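Local coordinates for SusD/RagB family nutrient-binding outer membrane lipoprotein (Bacteroides vulgatus, PDB 4F7A) that probably binds mucin O-glycans at the cell surface, as a SusD-type outer membrane lipoprotein serving nutrient uptake, at residues 265-270 and 281-286; 297-302 and 387-392; 313-318 and 391-396; 58-63 and 436-441. One frame throughout, in Å; residues are numbered along the deposited sequence.

Contact 1. Residues 265-270 and 281-286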
loop_
_atom_site.group_PDB
_atom_site.type_symbol
_atom_site.label_atom_id
_atom_site.label_comp_id
_atom_site.label_asym_id
_atom_site.label_seq_id
_atom_site.Cartn_x
_atom_site.Cartn_y
_atom_site.Cartn_z
ATOM N N ALA A 265 -11.225 1.437 13.966
ATOM C CA ALA A 265 -12.610 0.945 14.108
ATOM C C ALA A 265 -13.095 0.001 12.992
ATOM O O ALA A 265 -13.814 -0.964 13.273
ATOM C CB ALA A 265 -13.605 2.133 14.253
ATOM N N THR A 266 -12.715 0.241 11.746
ATOM C CA THR A 266 -13.199 -0.601 10.653
ATOM C C THR A 266 -12.596 -1.988 10.717
ATOM O O THR A 266 -13.307 -2.941 10.553
ATOM C CB THR A 266 -12.985 -0.002 9.223
ATOM O OG1 THR A 266 -13.526 1.335 9.158
ATOM C CG2 THR A 266 -13.699 -0.854 8.188
ATOM N N ILE A 267 -11.297 -2.094 10.982
ATOM C CA ILE A 267 -10.661 -3.404 11.069
ATOM C C ILE A 267 -11.153 -4.154 12.324
ATOM O O ILE A 267 -11.329 -5.373 12.268
ATOM C CB ILE A 267 -9.119 -3.321 10.900
ATOM C CG1 ILE A 267 -8.550 -4.719 10.571
ATOM C CG2 ILE A 267 -8.410 -2.711 12.133
ATOM C CD1 ILE A 267 -7.113 -4.683 9.959
ATOM N N ALA A 268 -11.498 -3.446 13.409
ATOM C CA ALA A 268 -12.140 -4.106 14.572
ATOM C C ALA A 268 -13.533 -4.646 14.196
ATOM O O ALA A 268 -13.864 -5.768 14.522
ATOM C CB ALA A 268 -12.251 -3.172 15.752
ATOM N N SER A 269 -14.313 -3.855 13.467
ATOM C CA SER A 269 -15.621 -4.301 12.985
ATOM C C SER A 269 -15.534 -5.582 12.146
ATOM O O SER A 269 -16.276 -6.535 12.383
ATOM C CB SER A 269 -16.303 -3.200 12.168
ATOM O OG SER A 269 -17.463 -3.705 11.549
ATOM N N VAL A 270 -14.618 -5.575 11.172
ATOM C CA VAL A 270 -14.445 -6.684 10.267
ATOM C C VAL A 270 -13.903 -7.931 10.976
ATOM O O VAL A 270 -14.472 -9.007 10.868
ATOM C CB VAL A 270 -13.552 -6.275 9.043
ATOM C CG1 VAL A 270 -13.165 -7.477 8.234
ATOM C CG2 VAL A 270 -14.275 -5.225 8.192
ATOM N N ILE A 281 -3.404 -12.053 16.091
ATOM C CA ILE A 281 -2.080 -11.976 15.464
ATOM C C ILE A 281 -1.732 -10.531 15.114
ATOM O O ILE A 281 -0.624 -10.046 15.385
ATOM C CB ILE A 281 -1.996 -12.857 14.207
ATOM C CG1 ILE A 281 -2.268 -14.325 14.562
ATOM C CG2 ILE A 281 -0.588 -12.716 13.542
ATOM C CD1 ILE A 281 -2.441 -15.262 13.282
ATOM N N TYR A 282 -2.713 -9.829 14.570
ATOM C CA TYR A 282 -2.547 -8.426 14.227
ATOM C C TYR A 282 -2.548 -7.475 15.441
ATOM O O TYR A 282 -1.754 -6.537 15.481
ATOM C CB TYR A 282 -3.663 -7.992 13.290
ATOM C CG TYR A 282 -3.657 -8.536 11.856
ATOM C CD1 TYR A 282 -2.900 -9.641 11.476
ATOM C CD2 TYR A 282 -4.511 -7.984 10.902
ATOM C CE1 TYR A 282 -2.921 -10.124 10.173
ATOM C CE2 TYR A 282 -4.561 -8.480 9.613
ATOM C CZ TYR A 282 -3.744 -9.536 9.239
ATOM O OH TYR A 282 -3.780 -10.025 7.954
ATOM N N TYR A 283 -3.472 -7.690 16.367
ATOM C CA TYR A 283 -3.711 -6.772 17.478
ATOM C C TYR A 283 -3.834 -7.518 18.806
ATOM O O TYR A 283 -3.898 -8.752 18.853
ATOM C CB TYR A 283 -4.976 -5.947 17.232
ATOM C CG TYR A 283 -4.915 -5.098 15.965
ATOM C CD1 TYR A 283 -4.317 -3.846 15.968
ATOM C CD2 TYR A 283 -5.458 -5.556 14.779
ATOM C CE1 TYR A 283 -4.240 -3.082 14.792
ATOM C CE2 TYR A 283 -5.421 -4.781 13.611
ATOM C CZ TYR A 283 -4.818 -3.557 13.624
ATOM O OH TYR A 283 -4.792 -2.804 12.462
ATOM N N ASN A 284 -3.867 -6.743 19.880
ATOM C CA ASN A 284 -4.081 -7.250 21.236
ATOM C C ASN A 284 -5.447 -6.772 21.726
ATOM O O ASN A 284 -5.928 -5.722 21.281
ATOM C CB ASN A 284 -3.019 -6.703 22.190
ATOM C CG ASN A 284 -1.617 -7.279 21.942
ATOM O OD1 ASN A 284 -1.463 -8.308 21.290
ATOM N ND2 ASN A 284 -0.591 -6.594 22.465
ATOM N N PRO A 285 -6.062 -7.508 22.668
ATOM C CA PRO A 285 -7.288 -7.004 23.259
ATOM C C PRO A 285 -7.093 -5.656 23.930
ATOM O O PRO A 285 -5.995 -5.330 24.384
ATOM C CB PRO A 285 -7.645 -8.063 24.309
ATOM C CG PRO A 285 -6.923 -9.315 23.868
ATOM C CD PRO A 285 -5.676 -8.831 23.198
ATOM N N ALA A 286 -8.168 -4.883 23.997
ATOM C CA ALA A 286 -8.175 -3.609 24.686
ATOM C C ALA A 286 -7.781 -3.750 26.163
ATOM O O ALA A 286 -7.996 -4.816 26.767
ATOM C CB ALA A 286 -9.586 -2.984 24.581
#
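Ile267 wedges its two branch ends against two consecutive tyrosines, Tyr282 and Tyr283, and so ties helix 265-273 to the end of helix 279-282, in the TPR-like, helix-rich SusD/RagB fold. The isoleucine meets the two rings in different ways. Toward Tyr283 the side chains cross obliquely, and CG2 approaches the ring at a slant: CG2 of Ile267 lies 3.6 Å from Tyr283 OH and 3.9 Å from Tyr283 CE2, and Ile267 CD1 adds a second methyl 4.0 Å from the same CE2. Toward Tyr282 the meeting is at the ring edge, with Ile267 CD1 near the ring plane. Torsions divide the work, since CG1 stands anti to the backbone N (chi1 -163°) and carries CD1 out to both rings, whereas CG2 turns to the hydroxyl end of Tyr283 alone. Tyr283 is the first residue past helix 279-282 to leave helical geometry, and both tyrosines touch Ile267. No hydrogen bond joins the two segments, and the phenol oxygens look past the contact for their partners. Tyr282 OH bonds to the carbonyl of Ile429, while its ring stacks on Trp432; Tyr283 OH bonds to Trp432 NE1 and weakly to the carbonyl of Tyr60. The loosest touch is that between Ile267 CD1 and Tyr282 CD2, at 4.3 Å.

Contact 2. Residues 297-302 and 387-392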
loop_
_atom_site.group_PDB
_atom_site.type_symbol
_atom_site.label_atom_id
_atom_site.label_comp_id
_atom_site.label_asym_id
_atom_site.label_seq_id
_atom_site.Cartn_x
_atom_site.Cartn_y
_atom_site.Cartn_z
ATOM N N GLY A 297 -11.483 -0.846 18.208
ATOM C CA GLY A 297 -10.818 0.014 17.260
ATOM C C GLY A 297 -11.192 1.485 17.384
ATOM O O GLY A 297 -12.336 1.832 17.677
ATOM N N VAL A 298 -10.218 2.350 17.128
ATOM C CA VAL A 298 -10.413 3.775 17.215
ATOM C C VAL A 298 -11.181 4.312 16.013
ATOM O O VAL A 298 -10.775 4.100 14.872
ATOM C CB VAL A 298 -9.034 4.486 17.344
ATOM C CG1 VAL A 298 -9.197 6.004 17.471
ATOM C CG2 VAL A 298 -8.255 3.880 18.566
ATOM N N PRO A 299 -12.297 5.016 16.250
ATOM C CA PRO A 299 -13.021 5.602 15.113
ATOM C C PRO A 299 -12.304 6.838 14.573
ATOM O O PRO A 299 -11.874 7.688 15.351
ATOM C CB PRO A 299 -14.359 6.018 15.729
ATOM C CG PRO A 299 -13.998 6.338 17.152
ATOM C CD PRO A 299 -12.905 5.377 17.535
ATOM N N GLN A 300 -12.198 6.951 13.256
ATOM C CA GLN A 300 -11.566 8.129 12.668
ATOM C C GLN A 300 -12.492 9.350 12.759
ATOM O O GLN A 300 -13.716 9.244 12.633
ATOM C CB GLN A 300 -11.184 7.876 11.197
ATOM C CG GLN A 300 -10.109 8.846 10.686
ATOM C CD GLN A 300 -9.934 8.829 9.198
ATOM O OE1 GLN A 300 -9.658 7.773 8.621
ATOM N NE2 GLN A 300 -9.996 10.012 8.570
ATOM N N GLY A 301 -11.890 10.514 12.952
ATOM C CA GLY A 301 -12.611 11.785 12.858
ATOM C C GLY A 301 -13.362 12.193 14.092
ATOM O O GLY A 301 -14.383 12.885 13.990
ATOM N N VAL A 302 -12.886 11.765 15.266
ATOM C CA VAL A 302 -13.431 12.248 16.526
ATOM C C VAL A 302 -12.569 13.450 16.969
ATOM O O VAL A 302 -11.394 13.302 17.297
ATOM C CB VAL A 302 -13.452 11.153 17.604
ATOM C CG1 VAL A 302 -13.976 11.711 18.938
ATOM C CG2 VAL A 302 -14.338 9.987 17.151
ATOM N N THR A 387 -19.180 -6.221 12.911
ATOM C CA THR A 387 -19.891 -5.714 14.054
ATOM C C THR A 387 -19.919 -4.188 14.087
ATOM O O THR A 387 -19.104 -3.511 13.458
ATOM C CB THR A 387 -19.272 -6.279 15.360
ATOM O OG1 THR A 387 -17.858 -6.052 15.353
ATOM C CG2 THR A 387 -19.549 -7.793 15.486
ATOM N N ASP A 388 -20.889 -3.660 14.823
ATOM C CA ASP A 388 -21.080 -2.234 14.976
ATOM C C ASP A 388 -19.969 -1.647 15.830
ATOM O O ASP A 388 -19.336 -2.347 16.647
ATOM C CB ASP A 388 -22.424 -1.964 15.655
ATOM C CG ASP A 388 -23.599 -2.419 14.822
ATOM O OD1 ASP A 388 -23.498 -2.491 13.558
ATOM O OD2 ASP A 388 -24.647 -2.683 15.426
ATOM N N TYR A 389 -19.710 -0.368 15.621
ATOM C CA TYR A 389 -18.788 0.377 16.477
ATOM C C TYR A 389 -19.608 0.993 17.611
ATOM O O TYR A 389 -20.624 1.666 17.366
ATOM C CB TYR A 389 -18.020 1.458 15.725
ATOM C CG TYR A 389 -17.227 2.266 16.703
ATOM C CD1 TYR A 389 -16.085 1.737 17.291
ATOM C CD2 TYR A 389 -17.692 3.489 17.154
ATOM C CE1 TYR A 389 -15.401 2.432 18.250
ATOM C CE2 TYR A 389 -17.020 4.196 18.135
ATOM C CZ TYR A 389 -15.865 3.666 18.671
ATOM O OH TYR A 389 -15.188 4.346 19.644
ATOM N N ILE A 390 -19.173 0.738 18.852
ATOM C CA ILE A 390 -19.776 1.306 20.046
ATOM C C ILE A 390 -18.708 2.144 20.739
ATOM O O ILE A 390 -17.595 1.657 20.999
ATOM C CB ILE A 390 -20.254 0.233 21.021
ATOM C CG1 ILE A 390 -21.188 -0.770 20.339
ATOM C CG2 ILE A 390 -20.948 0.911 22.255
ATOM C CD1 ILE A 390 -22.439 -0.153 19.796
ATOM N N ASN A 391 -19.027 3.401 21.042
ATOM C CA ASN A 391 -18.040 4.292 21.624
ATOM C C ASN A 391 -17.946 4.113 23.167
ATOM O O ASN A 391 -18.611 4.811 23.939
ATOM C CB ASN A 391 -18.343 5.741 21.244
ATOM C CG ASN A 391 -17.159 6.646 21.470
ATOM O OD1 ASN A 391 -16.152 6.506 20.810
ATOM N ND2 ASN A 391 -17.279 7.574 22.398
ATOM N N TYR A 392 -17.111 3.172 23.601
ATOM C CA TYR A 392 -16.951 2.890 25.033
ATOM C C TYR A 392 -16.080 3.932 25.713
ATOM O O TYR A 392 -16.153 4.113 26.932
ATOM C CB TYR A 392 -16.406 1.479 25.248
ATOM C CG TYR A 392 -17.415 0.402 24.890
ATOM C CD1 TYR A 392 -18.640 0.327 25.543
ATOM C CD2 TYR A 392 -17.156 -0.515 23.888
ATOM C CE1 TYR A 392 -19.576 -0.657 25.232
ATOM C CE2 TYR A 392 -18.084 -1.496 23.561
ATOM C CZ TYR A 392 -19.282 -1.559 24.230
ATOM O OH TYR A 392 -20.175 -2.533 23.906
#
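Two irregular loops of the SusD-like fold meet where Pro299 lies against the ring of Tyr389, and the contact between them is a proline-aromatic CH-pi pair. Pro299 CB stands over one face, 4.2 Å from the centroid of the Tyr389 ring and 21° off its normal, shifted toward the rim. The pyrrolidine ring then runs on to the phenol end, where Pro299 CG comes within 3.6 Å of Tyr389 CZ and Pro299 CD within 3.3 Å of Tyr389 OH; the two side chains cross at about a right angle. Gly297 contributes its backbone, with its carbonyl O 3.2 Å from Tyr389 CE1, approaching obliquely. With CG anti to the backbone N (chi1 173°), the tyrosine reaches across to this other loop, the one that follows helix 279-282, while its own loop leads toward helix 416-431. Both stand beside helix 265-273, whose Ala265 also touches the Tyr389 ring. Asn391, at the centre of an inverse gamma turn, holds the hydroxyl: Tyr389 OH donates to Asn391 OD1 over 2.6 Å, coming 21° out of the carbonyl plane, and Tyr315 OH is a second partner of the same phenol oxygen. OD1 is also bonded by Tyr312 OH, so two phenols share one amide oxygen, and the backbone N of Asn391 is in turn held by Asp399 OD1.

Contact 3. Residues 313-318 and 391-396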
loop_
_atom_site.group_PDB
_atom_site.type_symbol
_atom_site.label_atom_id
_atom_site.label_comp_id
_atom_site.label_asym_id
_atom_site.label_seq_id
_atom_site.Cartn_x
_atom_site.Cartn_y
_atom_site.Cartn_z
ATOM N N GLN A 313 -6.819 5.814 24.465
ATOM C CA GLN A 313 -5.551 5.241 24.897
ATOM C C GLN A 313 -5.630 3.798 25.433
ATOM O O GLN A 313 -4.614 3.097 25.474
ATOM C CB GLN A 313 -4.976 6.217 25.932
ATOM C CG GLN A 313 -3.972 5.755 26.891
ATOM C CD GLN A 313 -3.742 6.868 27.893
ATOM O OE1 GLN A 313 -4.239 6.823 29.023
ATOM N NE2 GLN A 313 -3.092 7.922 27.441
ATOM N N SER A 314 -6.817 3.349 25.835
ATOM C CA SER A 314 -7.009 1.963 26.288
ATOM C C SER A 314 -7.706 1.046 25.280
ATOM O O SER A 314 -8.075 -0.087 25.609
ATOM C CB SER A 314 -7.739 1.966 27.630
ATOM O OG SER A 314 -6.933 2.668 28.561
ATOM N N TYR A 315 -7.854 1.524 24.045
ATOM C CA TYR A 315 -8.315 0.674 22.926
ATOM C C TYR A 315 -7.235 -0.325 22.496
ATOM O O TYR A 315 -6.113 -0.338 23.038
ATOM C CB TYR A 315 -8.814 1.544 21.755
ATOM C CG TYR A 315 -10.270 1.970 21.879
ATOM C CD1 TYR A 315 -10.852 2.266 23.119
ATOM C CD2 TYR A 315 -11.069 2.087 20.753
ATOM C CE1 TYR A 315 -12.196 2.663 23.221
ATOM C CE2 TYR A 315 -12.371 2.497 20.839
ATOM C CZ TYR A 315 -12.956 2.759 22.061
ATOM O OH TYR A 315 -14.284 3.139 22.107
ATOM N N SER A 316 -7.576 -1.201 21.556
ATOM C CA SER A 316 -6.658 -2.261 21.147
ATOM C C SER A 316 -5.409 -1.705 20.457
ATOM O O SER A 316 -5.498 -0.818 19.616
ATOM C CB SER A 316 -7.338 -3.256 20.220
ATOM O OG SER A 316 -8.272 -4.052 20.921
ATOM N N PHE A 317 -4.259 -2.263 20.837
ATOM C CA PHE A 317 -2.979 -1.861 20.314
ATOM C C PHE A 317 -2.502 -2.936 19.369
ATOM O O PHE A 317 -2.941 -4.075 19.462
ATOM C CB PHE A 317 -1.970 -1.701 21.473
ATOM C CG PHE A 317 -0.794 -0.828 21.128
ATOM C CD1 PHE A 317 -0.965 0.521 20.971
ATOM C CD2 PHE A 317 0.479 -1.362 20.963
ATOM C CE1 PHE A 317 0.104 1.353 20.644
ATOM C CE2 PHE A 317 1.558 -0.529 20.651
ATOM C CZ PHE A 317 1.364 0.825 20.489
ATOM N N ILE A 318 -1.589 -2.572 18.475
ATOM C CA ILE A 318 -0.919 -3.527 17.629
ATOM C C ILE A 318 -0.241 -4.601 18.467
ATOM O O ILE A 318 0.189 -4.358 19.593
ATOM C CB ILE A 318 0.118 -2.846 16.690
ATOM C CG1 ILE A 318 0.363 -3.692 15.446
ATOM C CG2 ILE A 318 1.448 -2.516 17.446
ATOM C CD1 ILE A 318 1.220 -2.973 14.356
ATOM N N ASN A 391 -19.027 3.401 21.042
ATOM C CA ASN A 391 -18.040 4.292 21.624
ATOM C C ASN A 391 -17.946 4.113 23.167
ATOM O O ASN A 391 -18.611 4.811 23.939
ATOM C CB ASN A 391 -18.343 5.741 21.244
ATOM C CG ASN A 391 -17.159 6.646 21.470
ATOM O OD1 ASN A 391 -16.152 6.506 20.810
ATOM N ND2 ASN A 391 -17.279 7.574 22.398
ATOM N N TYR A 392 -17.111 3.172 23.601
ATOM C CA TYR A 392 -16.951 2.890 25.033
ATOM C C TYR A 392 -16.080 3.932 25.713
ATOM O O TYR A 392 -16.153 4.113 26.932
ATOM C CB TYR A 392 -16.406 1.479 25.248
ATOM C CG TYR A 392 -17.415 0.402 24.890
ATOM C CD1 TYR A 392 -18.640 0.327 25.543
ATOM C CD2 TYR A 392 -17.156 -0.515 23.888
ATOM C CE1 TYR A 392 -19.576 -0.657 25.232
ATOM C CE2 TYR A 392 -18.084 -1.496 23.561
ATOM C CZ TYR A 392 -19.282 -1.559 24.230
ATOM O OH TYR A 392 -20.175 -2.533 23.906
ATOM N N ALA A 393 -15.291 4.651 24.928
ATOM C CA ALA A 393 -14.418 5.700 25.450
ATOM C C ALA A 393 -15.204 6.892 25.984
ATOM O O ALA A 393 -16.345 7.118 25.590
ATOM C CB ALA A 393 -13.464 6.186 24.339
ATOM N N ALA A 394 -14.569 7.686 26.847
ATOM C CA ALA A 394 -15.080 9.003 27.179
ATOM C C ALA A 394 -14.900 9.907 25.945
ATOM O O ALA A 394 -14.261 9.507 24.972
ATOM C CB ALA A 394 -14.334 9.598 28.413
ATOM N N GLY A 395 -15.493 11.093 25.984
ATOM C CA GLY A 395 -15.369 12.053 24.894
ATOM C C GLY A 395 -16.567 12.102 23.945
ATOM O O GLY A 395 -17.610 11.462 24.203
ATOM N N PRO A 396 -16.426 12.854 22.835
ATOM C CA PRO A 396 -17.538 13.167 21.923
ATOM C C PRO A 396 -17.782 12.147 20.816
ATOM O O PRO A 396 -18.560 12.425 19.916
ATOM C CB PRO A 396 -17.094 14.497 21.300
ATOM C CG PRO A 396 -15.566 14.344 21.223
ATOM C CD PRO A 396 -15.174 13.519 22.422
#
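Tyr315 reaches the 391-396 loop with its phenol oxygen, and two consecutive backbone amides turn to that one atom. The polar part is modest: Tyr392 N gives a weak bond to Tyr315 OH over 3.2 Å, strongly bent at 127°, and Ala393 N a second weak one over 3.4 Å, somewhat straighter at 145°. Of the two donors, the amide of Tyr392 lies at the edge of the Tyr315 ring, near its plane. A stronger partner of the hydroxyl is Tyr389 OH. Apolar contact comes from Ala393, whose methyl CB points toward the ring and sits obliquely, 3.9 Å from Tyr315 CE1. Tyr392 offers little more than its CB, 4.1 Å from Tyr315 OH, because CG lies beside its backbone N (chi1 -70°) and the ring leads off to meet His291. The aromatic part lies beyond the two segments, where Tyr315 meets Tyr312 edge-to-face. This site joins loops near the outside of the SusD-like fold, far from the chain centre. Since Tyr389 OH donates to Asn391 OD1, Tyr315 OH probably gives its proton to Tyr389 OH and acts as acceptor toward the amides, whose two long, bent bonds share one oxygen and probably add little individually.

Contact 4. Residues 58-63 and 436-441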
loop_
_atom_site.group_PDB
_atom_site.type_symbol
_atom_site.label_atom_id
_atom_site.label_comp_id
_atom_site.label_asym_id
_atom_site.label_seq_id
_atom_site.Cartn_x
_atom_site.Cartn_y
_atom_site.Cartn_z
ATOM N N SER A 58 -6.461 4.217 5.431
ATOM C CA SER A 58 -6.788 2.828 5.119
ATOM C C SER A 58 -7.788 2.140 6.079
ATOM O O SER A 58 -8.383 1.096 5.726
ATOM C CB SER A 58 -5.504 1.995 5.108
ATOM O OG SER A 58 -5.016 1.764 6.421
ATOM N N GLY A 59 -7.921 2.689 7.277
ATOM C CA GLY A 59 -8.707 2.102 8.348
ATOM C C GLY A 59 -7.953 1.168 9.275
ATOM O O GLY A 59 -8.530 0.703 10.264
ATOM N N TYR A 60 -6.669 0.917 9.000
ATOM C CA TYR A 60 -5.889 -0.028 9.799
ATOM C C TYR A 60 -5.539 0.504 11.189
ATOM O O TYR A 60 -5.654 -0.220 12.185
ATOM C CB TYR A 60 -4.542 -0.372 9.152
ATOM C CG TYR A 60 -4.553 -1.249 7.934
ATOM C CD1 TYR A 60 -5.656 -2.043 7.585
ATOM C CD2 TYR A 60 -3.426 -1.319 7.136
ATOM C CE1 TYR A 60 -5.610 -2.869 6.447
ATOM C CE2 TYR A 60 -3.382 -2.119 6.008
ATOM C CZ TYR A 60 -4.474 -2.891 5.665
ATOM O OH TYR A 60 -4.351 -3.697 4.559
ATOM N N PHE A 61 -5.032 1.732 11.232
ATOM C CA PHE A 61 -4.367 2.265 12.434
ATOM C C PHE A 61 -4.852 3.647 12.822
ATOM O O PHE A 61 -5.415 4.392 12.012
ATOM C CB PHE A 61 -2.837 2.308 12.262
ATOM C CG PHE A 61 -2.204 0.959 12.081
ATOM C CD1 PHE A 61 -2.171 0.049 13.131
ATOM C CD2 PHE A 61 -1.618 0.603 10.869
ATOM C CE1 PHE A 61 -1.595 -1.203 12.969
ATOM C CE2 PHE A 61 -1.025 -0.667 10.707
ATOM C CZ PHE A 61 -1.037 -1.563 11.768
ATOM N N HIS A 62 -4.638 3.989 14.090
ATOM C CA HIS A 62 -4.923 5.343 14.576
ATOM C C HIS A 62 -4.030 5.638 15.762
ATOM O O HIS A 62 -3.644 4.736 16.502
ATOM C CB HIS A 62 -6.403 5.496 14.949
ATOM C CG HIS A 62 -6.910 6.902 14.857
ATOM N ND1 HIS A 62 -6.528 7.884 15.744
ATOM C CD2 HIS A 62 -7.761 7.492 13.982
ATOM C CE1 HIS A 62 -7.129 9.021 15.426
ATOM N NE2 HIS A 62 -7.880 8.811 14.356
ATOM N N ASP A 63 -3.630 6.895 15.888
ATOM C CA ASP A 63 -2.884 7.361 17.033
ATOM C C ASP A 63 -3.833 7.523 18.222
ATOM O O ASP A 63 -5.046 7.483 18.045
ATOM C CB ASP A 63 -2.169 8.670 16.657
ATOM C CG ASP A 63 -0.859 8.862 17.413
ATOM O OD1 ASP A 63 -0.906 8.825 18.652
ATOM O OD2 ASP A 63 0.205 9.042 16.775
HETATM N N MSE A 436 -0.568 1.800 2.433
HETATM C CA MSE A 436 -0.651 2.428 1.095
HETATM C C MSE A 436 -1.437 1.587 0.100
HETATM O O MSE A 436 -2.358 2.095 -0.523
HETATM C CB MSE A 436 0.702 2.786 0.504
HETATM C CG MSE A 436 1.490 3.733 1.350
HETATM SE SE MSE A 436 2.569 4.916 0.230
HETATM C CE MSE A 436 3.314 5.955 1.675
ATOM N N GLU A 437 -1.100 0.312 -0.056
ATOM C CA GLU A 437 -1.892 -0.505 -0.983
ATOM C C GLU A 437 -3.355 -0.555 -0.547
ATOM O O GLU A 437 -4.275 -0.452 -1.386
ATOM C CB GLU A 437 -1.312 -1.905 -1.135
ATOM C CG GLU A 437 -2.013 -2.737 -2.232
ATOM C CD GLU A 437 -2.029 -2.088 -3.618
ATOM O OE1 GLU A 437 -1.199 -1.194 -3.902
ATOM O OE2 GLU A 437 -2.901 -2.466 -4.446
ATOM N N ALA A 438 -3.573 -0.663 0.757
ATOM C CA ALA A 438 -4.940 -0.760 1.312
ATOM C C ALA A 438 -5.766 0.477 0.984
ATOM O O ALA A 438 -6.913 0.385 0.536
ATOM C CB ALA A 438 -4.879 -0.974 2.835
ATOM N N TRP A 439 -5.159 1.638 1.189
ATOM C CA TRP A 439 -5.828 2.890 0.954
ATOM C C TRP A 439 -6.057 3.139 -0.543
ATOM O O TRP A 439 -7.098 3.623 -0.921
ATOM C CB TRP A 439 -5.063 4.048 1.598
ATOM C CG TRP A 439 -5.824 5.383 1.506
ATOM C CD1 TRP A 439 -7.164 5.556 1.625
ATOM C CD2 TRP A 439 -5.258 6.700 1.325
ATOM N NE1 TRP A 439 -7.493 6.898 1.486
ATOM C CE2 TRP A 439 -6.334 7.616 1.303
ATOM C CE3 TRP A 439 -3.947 7.186 1.146
ATOM C CZ2 TRP A 439 -6.143 8.974 1.139
ATOM C CZ3 TRP A 439 -3.759 8.529 0.969
ATOM C CH2 TRP A 439 -4.855 9.419 0.968
ATOM N N ALA A 440 -5.069 2.831 -1.382
ATOM C CA ALA A 440 -5.212 3.008 -2.816
ATOM C C ALA A 440 -6.375 2.188 -3.327
ATOM O O ALA A 440 -7.218 2.688 -4.067
ATOM C CB ALA A 440 -3.936 2.617 -3.536
ATOM N N GLU A 441 -6.450 0.935 -2.910
ATOM C CA GLU A 441 -7.539 0.063 -3.370
ATOM C C GLU A 441 -8.902 0.450 -2.822
ATOM O O GLU A 441 -9.939 0.288 -3.495
ATOM C CB GLU A 441 -7.198 -1.399 -3.091
ATOM C CG GLU A 441 -6.193 -1.918 -4.084
ATOM C CD GLU A 441 -6.789 -2.039 -5.463
ATOM O OE1 GLU A 441 -7.463 -3.079 -5.693
ATOM O OE2 GLU A 441 -6.593 -1.112 -6.306
#
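Tyr60 OH is hydrogen-bonded to the carbonyl of Trp428, on helix 416-431, and the same phenol oxygen touches Ala438 CB at 3.3 Å. Across the contact itself the touching is apolar. Ala438 CB points from helix 435-445 at the phenol end of Tyr60 and lies 3.4 Å from Tyr60 CZ, a tight approach that is oblique to the ring. The same methyl also meets Ser58 CB at 3.8 Å, so that Ala438 CB touches both Ser58 and the phenol end of Tyr60, the two residues that flank Gly59. Here the fold changes direction: helix 54-57 has just ended, Gly59 departs from helical geometry with positive phi (91°), and strand 61-62 runs antiparallel to strand 262-263. A chi1 of 74° turns Ser58 OG back to the carbonyl of Asp55, in the helix just ended, and Ser58 O accepts from Trp428 NE1. Trp428 is thus bonded at both ends, its carbonyl by Tyr60 and its indole by Ser58, and it also touches Ala438. Backbones come close as well, the CA atoms of Ser58 and Trp439 lying 4.3 Å apart. Trp439 takes part through the base of its side chain, with Trp439 CB 4.1 Å from Ser58 CB, and its indole carries on to touch Ile468.

The centre of contact 4 is nearest the chain centre, about 8 Å away, and this contact closes a long loop that holds the other three. Contacts 1, 2 and 4 are buried; contact 1 pairs a helix with a helix end, contact 4 a helix with the turn before strand 61-62. Methyl groups meet phenol rings in both, and Tyr283 OH with the Tyr60 carbonyl links them weakly. Farther out, contacts 2 and 3 join irregular loops, their centres about 8 Å apart, and share Asn391 and Tyr392. Contact 2 rests on a CH-pi pair, whereas contact 3, partly exposed, adds weak amide bonds to a methyl-ring touch. Helix 265-273 bridges contacts 1 and 2 through Ser269 OG and Thr387 O, 2.5 Å apart.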